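Local coordinates for nuclear import protein MOG1 (Saccharomyces cerevisiae, PDB 1JHS), which takes part in nuclear protein import and poly(A)+ mRNA export through the Ran GTPase system, binding the yeast Ran protein Gsp1, at residues 33-41 and 52-61; 121-129 and 141-149. The protein carries 1 engineered substitution. One frame throughout, in Å; residues are numbered along the deposited sequence.

Interaction 1 of 2, residues 33-41 and 52-61; sequences TQAVYVNSR and ATNESIIVDL. Engineered in segment 33-41: Ala35 (natural residue Glu).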
loop_
_atom_site.group_PDB
_atom_site.type_symbol
_atom_site.label_atom_id
_atom_site.label_comp_id
_atom_site.label_asym_id
_atom_site.label_seq_id
_atom_site.Cartn_x
_atom_site.Cartn_y
_atom_site.Cartn_z
ATOM N N THR A 33 8.354 -11.167 -7.653
ATOM C CA THR A 33 8.787 -9.886 -7.090
ATOM C C THR A 33 7.896 -9.402 -5.940
ATOM O O THR A 33 8.155 -8.346 -5.352
ATOM C CB THR A 33 8.777 -8.792 -8.181
ATOM O OG1 THR A 33 7.459 -8.713 -8.748
ATOM C CG2 THR A 33 9.792 -9.120 -9.296
ATOM N N GLN A 34 6.876 -10.186 -5.599
ATOM C CA GLN A 34 5.914 -9.762 -4.565
ATOM C C GLN A 34 5.787 -10.523 -3.269
ATOM O O GLN A 34 6.082 -11.728 -3.190
ATOM C CB GLN A 34 4.494 -9.730 -5.156
ATOM C CG GLN A 34 4.273 -8.748 -6.284
ATOM C CD GLN A 34 2.831 -8.737 -6.786
ATOM O OE1 GLN A 34 2.017 -9.591 -6.412
ATOM N NE2 GLN A 34 2.514 -7.772 -7.644
ATOM N N ALA A 35 5.332 -9.791 -2.247
ATOM C CA ALA A 35 4.992 -10.362 -0.954
ATOM C C ALA A 35 3.508 -9.908 -0.829
ATOM O O ALA A 35 3.192 -8.747 -1.093
ATOM C CB ALA A 35 5.861 -9.761 0.160
ATOM N N VAL A 36 2.603 -10.826 -0.498
ATOM C CA VAL A 36 1.165 -10.510 -0.422
ATOM C C VAL A 36 0.568 -10.966 0.900
ATOM O O VAL A 36 0.699 -12.142 1.263
ATOM C CB VAL A 36 0.390 -11.238 -1.563
ATOM C CG1 VAL A 36 -1.106 -10.918 -1.494
ATOM C CG2 VAL A 36 0.996 -10.835 -2.940
ATOM N N TYR A 37 -0.090 -10.047 1.608
ATOM C CA TYR A 37 -0.750 -10.386 2.878
ATOM C C TYR A 37 -2.219 -9.994 2.783
ATOM O O TYR A 37 -2.537 -8.934 2.214
ATOM C CB TYR A 37 -0.117 -9.618 4.045
ATOM C CG TYR A 37 1.215 -10.178 4.447
ATOM C CD1 TYR A 37 2.355 -9.908 3.695
ATOM C CD2 TYR A 37 1.317 -11.073 5.519
ATOM C CE1 TYR A 37 3.573 -10.526 3.988
ATOM C CE2 TYR A 37 2.535 -11.702 5.823
ATOM C CZ TYR A 37 3.650 -11.418 5.042
ATOM O OH TYR A 37 4.855 -12.034 5.303
ATOM N N VAL A 38 -3.115 -10.829 3.299
ATOM C CA VAL A 38 -4.545 -10.459 3.279
ATOM C C VAL A 38 -5.135 -10.553 4.682
ATOM O O VAL A 38 -4.724 -11.401 5.505
ATOM C CB VAL A 38 -5.425 -11.354 2.352
ATOM C CG1 VAL A 38 -5.053 -11.140 0.881
ATOM C CG2 VAL A 38 -5.307 -12.826 2.769
ATOM N N ASN A 39 -6.078 -9.657 4.964
ATOM C CA ASN A 39 -6.708 -9.622 6.277
ATOM C C ASN A 39 -7.578 -10.884 6.392
ATOM O O ASN A 39 -8.548 -11.032 5.636
ATOM C CB ASN A 39 -7.598 -8.370 6.387
ATOM C CG ASN A 39 -8.153 -8.169 7.790
ATOM O OD1 ASN A 39 -8.409 -9.142 8.514
ATOM N ND2 ASN A 39 -8.357 -6.912 8.175
ATOM N N SER A 40 -7.230 -11.785 7.315
ATOM C CA SER A 40 -8.020 -13.009 7.509
ATOM C C SER A 40 -8.757 -13.015 8.857
ATOM O O SER A 40 -9.158 -14.073 9.339
ATOM C CB SER A 40 -7.123 -14.243 7.423
ATOM O OG SER A 40 -6.180 -14.212 8.479
ATOM N N ARG A 41 -8.948 -11.836 9.451
ATOM C CA ARG A 41 -9.651 -11.727 10.731
ATOM C C ARG A 41 -11.128 -12.094 10.608
ATOM O O ARG A 41 -11.755 -11.855 9.577
ATOM C CB ARG A 41 -9.579 -10.295 11.262
ATOM C CG ARG A 41 -8.174 -9.771 11.497
ATOM C CD ARG A 41 -8.198 -8.296 11.939
ATOM N NE ARG A 41 -6.858 -7.814 12.262
ATOM C CZ ARG A 41 -6.572 -6.577 12.652
ATOM N NH1 ARG A 41 -7.535 -5.676 12.769
ATOM N NH2 ARG A 41 -5.322 -6.245 12.944
ATOM N N ALA A 52 -10.642 -3.215 9.413
ATOM C CA ALA A 52 -11.846 -4.047 9.351
ATOM C C ALA A 52 -11.377 -5.473 9.035
ATOM O O ALA A 52 -10.519 -6.003 9.756
ATOM C CB ALA A 52 -12.807 -3.507 8.279
ATOM N N THR A 53 -11.911 -6.108 7.991
ATOM C CA THR A 53 -11.459 -7.466 7.674
ATOM C C THR A 53 -11.199 -7.692 6.195
ATOM O O THR A 53 -11.005 -8.829 5.791
ATOM C CB THR A 53 -12.473 -8.593 8.127
ATOM O OG1 THR A 53 -13.661 -8.529 7.323
ATOM C CG2 THR A 53 -12.876 -8.430 9.589
ATOM N N ASN A 54 -11.155 -6.625 5.393
ATOM C CA ASN A 54 -10.974 -6.808 3.954
ATOM C C ASN A 54 -9.782 -6.116 3.297
ATOM O O ASN A 54 -9.719 -6.070 2.080
ATOM C CB ASN A 54 -12.263 -6.424 3.207
ATOM C CG ASN A 54 -12.600 -4.941 3.336
ATOM O OD1 ASN A 54 -11.903 -4.203 4.033
ATOM N ND2 ASN A 54 -13.690 -4.500 2.678
ATOM N N GLU A 55 -8.840 -5.597 4.078
ATOM C CA GLU A 55 -7.661 -4.938 3.478
ATOM C C GLU A 55 -6.641 -5.963 2.972
ATOM O O GLU A 55 -6.617 -7.093 3.422
ATOM C CB GLU A 55 -6.955 -4.031 4.498
ATOM C CG GLU A 55 -7.860 -2.965 5.126
ATOM C CD GLU A 55 -8.577 -3.489 6.363
ATOM O OE1 GLU A 55 -8.390 -4.680 6.703
ATOM O OE2 GLU A 55 -9.308 -2.713 7.008
ATOM N N SER A 56 -5.811 -5.564 2.019
ATOM C CA SER A 56 -4.770 -6.453 1.500
ATOM C C SER A 56 -3.527 -5.600 1.301
ATOM O O SER A 56 -3.608 -4.389 1.029
ATOM C CB SER A 56 -5.200 -7.126 0.187
ATOM O OG SER A 56 -5.680 -6.192 -0.756
ATOM N N ILE A 57 -2.388 -6.241 1.458
ATOM C CA ILE A 57 -1.095 -5.579 1.376
ATOM C C ILE A 57 -0.193 -6.264 0.347
ATOM O O ILE A 57 -0.027 -7.482 0.382
ATOM C CB ILE A 57 -0.366 -5.654 2.755
ATOM C CG1 ILE A 57 -1.233 -4.998 3.851
ATOM C CG2 ILE A 57 1.031 -5.007 2.650
ATOM C CD1 ILE A 57 -0.708 -5.241 5.320
ATOM N N ILE A 58 0.376 -5.485 -0.561
ATOM C CA ILE A 58 1.290 -6.042 -1.554
ATOM C C ILE A 58 2.601 -5.259 -1.498
ATOM O O ILE A 58 2.597 -4.041 -1.469
ATOM C CB ILE A 58 0.769 -5.911 -3.004
ATOM C CG1 ILE A 58 -0.496 -6.750 -3.214
ATOM C CG2 ILE A 58 1.889 -6.400 -3.986
ATOM C CD1 ILE A 58 -1.036 -6.651 -4.619
ATOM N N VAL A 59 3.716 -5.971 -1.460
ATOM C CA VAL A 59 5.028 -5.330 -1.470
ATOM C C VAL A 59 5.552 -5.793 -2.809
ATOM O O VAL A 59 5.478 -6.990 -3.126
ATOM C CB VAL A 59 5.942 -5.868 -0.339
ATOM C CG1 VAL A 59 7.315 -5.234 -0.446
ATOM C CG2 VAL A 59 5.333 -5.559 1.019
ATOM N N ASP A 60 6.071 -4.874 -3.610
ATOM C CA ASP A 60 6.544 -5.257 -4.933
ATOM C C ASP A 60 7.921 -4.662 -5.210
ATOM O O ASP A 60 8.123 -3.463 -5.039
ATOM C CB ASP A 60 5.565 -4.761 -5.981
ATOM C CG ASP A 60 5.560 -5.625 -7.233
ATOM O OD1 ASP A 60 6.513 -6.422 -7.424
ATOM O OD2 ASP A 60 4.593 -5.503 -8.021
ATOM N N LEU A 61 8.854 -5.508 -5.639
ATOM C CA LEU A 61 10.218 -5.056 -5.943
ATOM C C LEU A 61 10.244 -4.741 -7.427
ATOM O O LEU A 61 10.199 -5.653 -8.266
ATOM C CB LEU A 61 11.213 -6.164 -5.619
ATOM C CG LEU A 61 11.164 -6.672 -4.171
ATOM C CD1 LEU A 61 12.221 -7.772 -3.982
ATOM C CD2 LEU A 61 11.441 -5.521 -3.192
HETATM O O HOH W 1 -10.447 -6.056 12.687
#
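Strand 34-39 and the start of strand 56-63 run side by side as an antiparallel pair, consecutive along the chain and part of a large antiparallel sheet; their axes come within 4.7 Å at 172°. Ala35 with Val59 and Tyr37 with Ile57 are the hydrogen-bonded pairs, each joined by two N-H...O bonds, and Tyr37 N lies 2.8 Å from Ile57 O. Gln34-Asp60, Val36-Ile58 and Val38-Ser56 are non-hydrogen-bonded pairs whose side chains share one face of the sheet. On the other face the engineered Ala35 (glutamate in the natural protein) sets its CB 3.9 Å from Val59 CB, while the Tyr37 ring leads off toward Val6 and Leu8 of strand 4-8. At one end the Asp60 carboxylate takes two donors. Thr33 OG1 reaches the syn lone pair of OD1 at 2.8 Å, and Gln34 NE2 meets OD2 from above the carboxylate plane, the two flat groups standing 85° apart. At the other end Asn39 ties the start of the connection to its end. With CG anti to the backbone N (chi1 -173°), its amide lies beside the Glu55 carboxylate and nearly coplanar with it; ND2 gives one bond to Glu55 OE1 at 2.7 Å and a bent one to Ala52 O, from above that carbonyl's plane. Its OD1 accepts from Arg41 N, an Asx turn. A leucine in its place would probably leave Glu55 OE1 and Ala52 O without their shared donor and free the turn to open. The second Glu55 oxygen is held too: OE2 takes Ala52 N through its syn lone pair at 2.8 Å and salt-bridges Arg164.

Interaction 2 of 2, residues 121-129 and 141-149; sequences AQTVVIGVA and VISINVPLT
The Gln122 amide has Pro147 CB over one face, 3.5 Å from NE2, and Leu148 O at its edge, in the amide plane. NE2 gives this oxygen a nearly straight bond of 2.9 Å, arriving above the Leu148 carbonyl plane. The side chain gets there extended, CG opposite the backbone N across the CA-CB bond (chi1 167°). Water 2 donates to the same carbonyl and accepts from Thr123 N, a second tie at this open end. The Asn145 amide lies alongside Ile126, with OD1 3.9 Å from CG2, while its ND2 is bonded to Ser56 OG. Ile126 and Asn145 are a non-hydrogen-bonded pair of the beta hairpin made by strands 124-133 and 138-147, whose segments 124-129 and 141-147 run antiparallel at 163°. Gly127, without a side chain, pairs with Ile144 through two backbone bonds, Gly127 N to Ile144 O measuring 2.8 Å. Leu148 CD1 touches both Val125 CG2 and Thr123 CG2, each 3.9 Å away. Val146 and Ala129 pack against helix 163-178. On the opposite face, the Val128 and Val141 side chains meet obliquely, CG1 to CG1 at 4.0 Å, and both valines are covered by helix 70-83, whose Trp74 NE1 donates to Val128 O.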
loop_
_atom_site.group_PDB
_atom_site.type_symbol
_atom_site.label_atom_id
_atom_site.label_comp_id
_atom_site.label_asym_id
_atom_site.label_seq_id
_atom_site.Cartn_x
_atom_site.Cartn_y
_atom_site.Cartn_z
ATOM N N ALA A 121 -19.512 1.860 -8.857
ATOM C CA ALA A 121 -19.414 0.792 -7.863
ATOM C C ALA A 121 -18.639 1.248 -6.631
ATOM O O ALA A 121 -18.277 2.409 -6.487
ATOM C CB ALA A 121 -18.742 -0.457 -8.486
ATOM N N GLN A 122 -18.386 0.305 -5.738
ATOM C CA GLN A 122 -17.664 0.577 -4.503
ATOM C C GLN A 122 -16.335 1.322 -4.729
ATOM O O GLN A 122 -15.603 1.019 -5.673
ATOM C CB GLN A 122 -17.405 -0.760 -3.804
ATOM C CG GLN A 122 -16.422 -0.721 -2.665
ATOM C CD GLN A 122 -16.238 -2.095 -2.072
ATOM O OE1 GLN A 122 -16.095 -3.093 -2.814
ATOM N NE2 GLN A 122 -16.235 -2.172 -0.743
ATOM N N THR A 123 -16.039 2.280 -3.844
ATOM C CA THR A 123 -14.795 3.064 -3.896
ATOM C C THR A 123 -13.695 2.283 -3.179
ATOM O O THR A 123 -13.966 1.611 -2.200
ATOM C CB THR A 123 -14.932 4.395 -3.121
ATOM O OG1 THR A 123 -15.982 5.172 -3.693
ATOM C CG2 THR A 123 -13.629 5.200 -3.187
ATOM N N VAL A 124 -12.466 2.387 -3.669
ATOM C CA VAL A 124 -11.332 1.729 -3.024
ATOM C C VAL A 124 -10.229 2.787 -2.829
ATOM O O VAL A 124 -9.862 3.479 -3.783
ATOM C CB VAL A 124 -10.770 0.570 -3.897
ATOM C CG1 VAL A 124 -9.510 -0.045 -3.228
ATOM C CG2 VAL A 124 -11.840 -0.536 -4.062
ATOM N N VAL A 125 -9.745 2.946 -1.604
ATOM C CA VAL A 125 -8.654 3.885 -1.346
ATOM C C VAL A 125 -7.425 2.994 -1.344
ATOM O O VAL A 125 -7.524 1.824 -0.961
ATOM C CB VAL A 125 -8.820 4.593 0.025
ATOM C CG1 VAL A 125 -7.474 5.264 0.464
ATOM C CG2 VAL A 125 -9.888 5.685 -0.119
ATOM N N ILE A 126 -6.282 3.512 -1.791
ATOM C CA ILE A 126 -5.087 2.683 -1.807
ATOM C C ILE A 126 -3.962 3.428 -1.130
ATOM O O ILE A 126 -3.665 4.570 -1.491
ATOM C CB ILE A 126 -4.640 2.336 -3.271
ATOM C CG1 ILE A 126 -5.797 1.687 -4.060
ATOM C CG2 ILE A 126 -3.447 1.356 -3.227
ATOM C CD1 ILE A 126 -5.571 1.683 -5.580
ATOM N N GLY A 127 -3.366 2.819 -0.113
ATOM C CA GLY A 127 -2.246 3.484 0.527
ATOM C C GLY A 127 -1.062 3.093 -0.341
ATOM O O GLY A 127 -0.915 1.927 -0.675
ATOM N N VAL A 128 -0.221 4.040 -0.736
ATOM C CA VAL A 128 0.925 3.661 -1.568
ATOM C C VAL A 128 2.209 4.253 -0.999
ATOM O O VAL A 128 2.261 5.450 -0.711
ATOM C CB VAL A 128 0.780 4.177 -3.015
ATOM C CG1 VAL A 128 2.004 3.751 -3.856
ATOM C CG2 VAL A 128 -0.505 3.628 -3.638
ATOM N N ALA A 129 3.232 3.417 -0.835
ATOM C CA ALA A 129 4.514 3.908 -0.353
ATOM C C ALA A 129 5.603 3.532 -1.342
ATOM O O ALA A 129 5.541 2.481 -1.976
ATOM C CB ALA A 129 4.840 3.326 1.007
ATOM N N VAL A 141 7.607 -0.780 -3.979
ATOM C CA VAL A 141 6.282 -0.155 -3.904
ATOM C C VAL A 141 5.389 -0.996 -2.979
ATOM O O VAL A 141 5.198 -2.184 -3.195
ATOM C CB VAL A 141 5.624 0.002 -5.307
ATOM C CG1 VAL A 141 4.224 0.638 -5.186
ATOM C CG2 VAL A 141 6.508 0.902 -6.197
ATOM N N ILE A 142 4.882 -0.365 -1.925
ATOM C CA ILE A 142 4.008 -1.058 -0.979
ATOM C C ILE A 142 2.607 -0.504 -1.200
ATOM O O ILE A 142 2.424 0.724 -1.150
ATOM C CB ILE A 142 4.416 -0.799 0.495
ATOM C CG1 ILE A 142 5.854 -1.289 0.746
ATOM C CG2 ILE A 142 3.481 -1.577 1.437
ATOM C CD1 ILE A 142 6.324 -1.235 2.235
ATOM N N SER A 143 1.634 -1.379 -1.489
ATOM C CA SER A 143 0.255 -0.916 -1.690
ATOM C C SER A 143 -0.673 -1.609 -0.702
ATOM O O SER A 143 -0.506 -2.792 -0.401
ATOM C CB SER A 143 -0.244 -1.155 -3.138
ATOM O OG SER A 143 0.003 -2.468 -3.637
ATOM N N ILE A 144 -1.621 -0.850 -0.160
ATOM C CA ILE A 144 -2.577 -1.412 0.777
ATOM C C ILE A 144 -3.941 -1.003 0.246
ATOM O O ILE A 144 -4.254 0.181 0.182
ATOM C CB ILE A 144 -2.385 -0.869 2.219
ATOM C CG1 ILE A 144 -0.946 -1.142 2.705
ATOM C CG2 ILE A 144 -3.424 -1.564 3.164
ATOM C CD1 ILE A 144 -0.622 -0.644 4.163
ATOM N N ASN A 145 -4.745 -2.000 -0.125
ATOM C CA ASN A 145 -6.072 -1.759 -0.669
ATOM C C ASN A 145 -7.126 -1.708 0.432
ATOM O O ASN A 145 -7.147 -2.574 1.303
ATOM C CB ASN A 145 -6.423 -2.861 -1.661
ATOM C CG ASN A 145 -5.376 -3.020 -2.701
ATOM O OD1 ASN A 145 -5.149 -2.105 -3.514
ATOM N ND2 ASN A 145 -4.696 -4.170 -2.695
ATOM N N VAL A 146 -7.988 -0.689 0.373
ATOM C CA VAL A 146 -9.044 -0.502 1.347
ATOM C C VAL A 146 -10.403 -0.344 0.645
ATOM O O VAL A 146 -10.782 0.760 0.240
ATOM C CB VAL A 146 -8.777 0.771 2.205
ATOM C CG1 VAL A 146 -9.685 0.772 3.446
ATOM C CG2 VAL A 146 -7.274 0.855 2.572
ATOM N N PRO A 147 -11.148 -1.454 0.481
ATOM C CA PRO A 147 -12.463 -1.378 -0.178
ATOM C C PRO A 147 -13.376 -0.694 0.837
ATOM O O PRO A 147 -13.646 -1.258 1.903
ATOM C CB PRO A 147 -12.843 -2.855 -0.409
ATOM C CG PRO A 147 -11.449 -3.598 -0.368
ATOM C CD PRO A 147 -10.743 -2.850 0.740
ATOM N N LEU A 148 -13.862 0.507 0.499
ATOM C CA LEU A 148 -14.686 1.275 1.438
ATOM C C LEU A 148 -16.138 0.835 1.555
ATOM O O LEU A 148 -16.723 0.331 0.603
ATOM C CB LEU A 148 -14.695 2.764 1.073
ATOM C CG LEU A 148 -13.364 3.504 0.913
ATOM C CD1 LEU A 148 -13.612 4.997 0.722
ATOM C CD2 LEU A 148 -12.509 3.255 2.162
ATOM N N THR A 149 -16.713 1.078 2.731
ATOM C CA THR A 149 -18.106 0.744 2.968
ATOM C C THR A 149 -18.876 1.900 2.327
ATOM O O THR A 149 -18.282 2.907 1.931
ATOM C CB THR A 149 -18.439 0.732 4.481
ATOM O OG1 THR A 149 -18.221 2.043 5.017
ATOM C CG2 THR A 149 -17.566 -0.256 5.240
HETATM O O HOH W 2 -17.812 2.222 -1.407
#

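In the fold
Interaction 1 is complete along the chain before the first residue of interaction 2, with helix 70-83 and strands 87-99 and 103-113 coming between. Their centres lie 11 Å apart in one antiparallel sheet, where strands 56-63 and 138-147 are neighbours. Residues 52-61 and 141-149 therefore meet directly: Ile58 O lies 2.8 Å from Ser143 N and Asp60 N 2.9 Å from Val141 O, both probable hydrogen bonds. Strands 34-39, 56-63, 138-147 and 124-133 are thus four neighbours in the sheet, with 21-23 beyond one end and 103-113 and 87-99 beyond the other, and an early strand pair is joined to a late hairpin. Arg164 of helix 163-178, already paired with Glu55, also donates to Pro147 O.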